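PDB 4AJ9: catalase-3 from Neurospora crassa, which breaks down hydrogen peroxide to water and oxygen with a heme cofactor and probably protects cells from its toxic effects. Local coordinates for residues 141-146 and 292-296. Numbering follows the deposited sequence.
Sequences PVFFIQ and DPTKF. With HEM (protoporphyrin IX containing Fe), chain Y.
Gln146 lies across Thr294 at about a right angle, Gln146 CG 3.3 Å from Thr294 CG2. Its chain runs extended beyond CG (chi2 179°), which brings the amide group to the carboxylate of Asp292. There Gln146 NE2 gives a weak hydrogen bond to Asp292 OD1 at 3.2 Å, with amide and carboxylate planes 61° apart. Gln146 NE2 has a stronger partner in Phe438 O. Asp292 opens a type I turn that ends at Lys295. Asp292 OD1 accepts the backbone N-H of Thr294, forming an Asx turn, and also the hydroxyl of Thr294 OG1 at 2.6 Å, both from one face of the carboxylate. Asp292 OD2 pairs with Lys295 NZ in a 2.8 Å salt bridge. An alanine in place of Asp292 would probably leave Lys295 without its carboxylate mate and Thr294 N and OG1 without their shared acceptor. Pro293 sets CG against Ile145 O at 3.6 Å. Pro293 O accepts a nearly straight hydrogen bond from Phe143 N (2.9 Å, 168° at the hydrogen). The Phe143 ring turns one face to heme CAB, which lies toward the rim, 3.7 Å from Phe143 CG, and Phe144 covers the other face. A buried turn with its own ion pair is thus likely to steady the backbone of this heme-pocket residue.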
loop_
_atom_site.group_PDB
_atom_site.type_symbol
_atom_site.label_atom_id
_atom_site.label_comp_id
_atom_site.label_asym_id
_atom_site.label_seq_id
_atom_site.Cartn_x
_atom_site.Cartn_y
_atom_site.Cartn_z
ATOM N N PRO C 141 -23.190 9.649 25.833
ATOM C CA PRO C 141 -22.379 9.010 26.881
ATOM C C PRO C 141 -22.421 7.491 26.886
ATOM O O PRO C 141 -21.722 6.881 27.687
ATOM C CB PRO C 141 -23.007 9.544 28.176
ATOM C CG PRO C 141 -24.428 9.803 27.806
ATOM C CD PRO C 141 -24.376 10.321 26.386
ATOM N N VAL C 142 -23.237 6.893 26.026
ATOM C CA VAL C 142 -23.344 5.445 25.978
ATOM C C VAL C 142 -23.200 4.960 24.541
ATOM O O VAL C 142 -23.529 5.671 23.599
ATOM C CB VAL C 142 -24.699 4.953 26.545
ATOM C CG1 VAL C 142 -24.795 5.256 28.042
ATOM C CG2 VAL C 142 -25.861 5.587 25.767
ATOM N N PHE C 143 -22.714 3.742 24.369
ATOM C CA PHE C 143 -22.574 3.201 23.031
ATOM C C PHE C 143 -23.551 2.054 22.756
ATOM O O PHE C 143 -24.134 1.509 23.683
ATOM C CB PHE C 143 -21.138 2.784 22.757
ATOM C CG PHE C 143 -20.805 2.762 21.293
ATOM C CD1 PHE C 143 -20.657 3.948 20.592
ATOM C CD2 PHE C 143 -20.690 1.570 20.615
ATOM C CE1 PHE C 143 -20.365 3.938 19.240
ATOM C CE2 PHE C 143 -20.409 1.549 19.263
ATOM C CZ PHE C 143 -20.250 2.735 18.570
ATOM N N PHE C 144 -23.709 1.689 21.482
ATOM C CA PHE C 144 -24.743 0.736 21.053
ATOM C C PHE C 144 -24.557 -0.693 21.537
ATOM O O PHE C 144 -25.535 -1.428 21.716
ATOM C CB PHE C 144 -24.817 0.651 19.522
ATOM C CG PHE C 144 -25.273 1.914 18.849
ATOM C CD1 PHE C 144 -26.627 2.226 18.757
ATOM C CD2 PHE C 144 -24.356 2.766 18.267
ATOM C CE1 PHE C 144 -27.047 3.382 18.102
ATOM C CE2 PHE C 144 -24.768 3.927 17.613
ATOM C CZ PHE C 144 -26.109 4.230 17.529
ATOM N N ILE C 145 -23.312 -1.110 21.699
ATOM C CA ILE C 145 -23.032 -2.526 21.892
ATOM C C ILE C 145 -22.072 -2.707 23.042
ATOM O O ILE C 145 -21.395 -1.767 23.431
ATOM C CB ILE C 145 -22.435 -3.163 20.629
ATOM C CG1 ILE C 145 -21.212 -2.355 20.178
ATOM C CG2 ILE C 145 -23.494 -3.223 19.507
ATOM C CD1 ILE C 145 -20.408 -2.990 19.094
ATOM N N GLN C 146 -22.027 -3.923 23.577
ATOM C CA GLN C 146 -21.326 -4.193 24.833
ATOM C C GLN C 146 -20.027 -4.967 24.629
ATOM O O GLN C 146 -19.282 -5.196 25.566
ATOM C CB GLN C 146 -22.241 -4.973 25.784
ATOM C CG GLN C 146 -23.563 -4.276 26.069
ATOM C CD GLN C 146 -24.461 -5.068 26.994
ATOM O OE1 GLN C 146 -24.795 -6.222 26.716
ATOM N NE2 GLN C 146 -24.862 -4.450 28.104
ATOM N N ASP C 292 -19.897 -1.695 31.728
ATOM C CA ASP C 292 -20.902 -1.760 30.674
ATOM C C ASP C 292 -21.055 -0.395 29.995
ATOM O O ASP C 292 -21.615 0.535 30.577
ATOM C CB ASP C 292 -22.249 -2.199 31.275
ATOM C CG ASP C 292 -23.346 -2.368 30.234
ATOM O OD1 ASP C 292 -23.191 -1.899 29.079
ATOM O OD2 ASP C 292 -24.393 -2.964 30.583
ATOM N N PRO C 293 -20.593 -0.290 28.738
ATOM C CA PRO C 293 -20.585 0.979 28.001
ATOM C C PRO C 293 -21.967 1.402 27.500
ATOM O O PRO C 293 -22.091 2.468 26.874
ATOM C CB PRO C 293 -19.669 0.670 26.809
ATOM C CG PRO C 293 -19.909 -0.784 26.546
ATOM C CD PRO C 293 -20.119 -1.414 27.912
ATOM N N THR C 294 -22.986 0.583 27.748
ATOM C CA THR C 294 -24.342 0.958 27.364
ATOM C C THR C 294 -25.037 1.692 28.502
ATOM O O THR C 294 -26.220 1.992 28.408
ATOM C CB THR C 294 -25.206 -0.275 26.948
ATOM O OG1 THR C 294 -25.428 -1.122 28.085
ATOM C CG2 THR C 294 -24.502 -1.089 25.836
ATOM N N LYS C 295 -24.298 1.969 29.576
ATOM C CA LYS C 295 -24.862 2.623 30.751
ATOM C C LYS C 295 -24.059 3.876 31.073
ATOM O O LYS C 295 -22.846 3.900 30.873
ATOM C CB LYS C 295 -24.818 1.691 31.964
ATOM C CG LYS C 295 -25.384 0.287 31.749
ATOM C CD LYS C 295 -26.895 0.261 31.867
ATOM C CE LYS C 295 -27.427 -1.173 31.817
ATOM N NZ LYS C 295 -26.974 -1.905 30.601
ATOM N N PHE C 296 -24.737 4.919 31.551
ATOM C CA PHE C 296 -24.051 6.064 32.150
ATOM C C PHE C 296 -24.322 6.141 33.655
ATOM O O PHE C 296 -25.250 5.517 34.151
ATOM C CB PHE C 296 -24.379 7.397 31.445
ATOM C CG PHE C 296 -25.810 7.854 31.598
ATOM C CD1 PHE C 296 -26.206 8.590 32.707
ATOM C CD2 PHE C 296 -26.752 7.568 30.620
ATOM C CE1 PHE C 296 -27.516 9.014 32.846
ATOM C CE2 PHE C 296 -28.062 7.980 30.748
ATOM C CZ PHE C 296 -28.453 8.706 31.864
HETATM C CHA HEM Y . -13.023 6.207 14.779
HETATM C CHB HEM Y . -15.372 7.091 18.950
HETATM C CHC HEM Y . -16.301 2.357 19.381
HETATM C CHD HEM Y . -13.238 1.424 15.746
HETATM C C1A HEM Y . -13.611 6.876 15.838
HETATM C C2A HEM Y . -13.645 8.319 16.045
HETATM C C3A HEM Y . -14.309 8.557 17.190
HETATM C C4A HEM Y . -14.696 7.280 17.757
HETATM C CMA HEM Y . -14.607 9.932 17.836
HETATM C CAA HEM Y . -13.061 9.377 15.070
HETATM C CBA HEM Y . -11.695 9.878 15.526
HETATM C CGA HEM Y . -11.253 10.971 14.588
HETATM O O1A HEM Y . -10.316 10.739 13.787
HETATM O O2A HEM Y . -11.849 12.081 14.634
HETATM C C1B HEM Y . -15.780 5.875 19.464
HETATM C C2B HEM Y . -16.396 5.663 20.762
HETATM C C3B HEM Y . -16.676 4.355 20.877
HETATM C C4B HEM Y . -16.219 3.702 19.667
HETATM C CMB HEM Y . -16.669 6.810 21.762
HETATM C CAB HEM Y . -17.301 3.592 22.070
HETATM C CBB HEM Y . -17.190 4.067 23.317
HETATM C C1C HEM Y . -15.486 1.701 18.490
HETATM C C2C HEM Y . -15.214 0.271 18.467
HETATM C C3C HEM Y . -14.387 0.036 17.446
HETATM C C4C HEM Y . -14.071 1.296 16.823
HETATM C CMC HEM Y . -15.828 -0.770 19.421
HETATM C CAC HEM Y . -13.756 -1.293 17.010
HETATM C CBC HEM Y . -13.466 -2.211 17.933
HETATM C C1D HEM Y . -12.907 2.599 15.139
HETATM C C2D HEM Y . -12.033 2.698 13.999
HETATM C C3D HEM Y . -11.968 4.189 13.696
HETATM C C4D HEM Y . -12.798 4.839 14.686
HETATM C CMD HEM Y . -11.336 1.532 13.268
HETATM C CAD HEM Y . -11.161 4.864 12.576
HETATM C CBD HEM Y . -9.854 5.342 13.200
HETATM C CGD HEM Y . -8.963 5.907 12.126
HETATM O O1D HEM Y . -8.054 6.700 12.471
HETATM O O2D HEM Y . -9.183 5.587 10.930
HETATM N NA HEM Y . -14.257 6.283 16.904
HETATM N NB HEM Y . -15.687 4.661 18.834
HETATM N NC HEM Y . -14.766 2.291 17.473
HETATM N ND HEM Y . -13.332 3.865 15.521
HETATM FE FE HEM Y . -14.437 4.303 17.255
HETATM O O HOH W 1 -21.007 6.074 30.294
#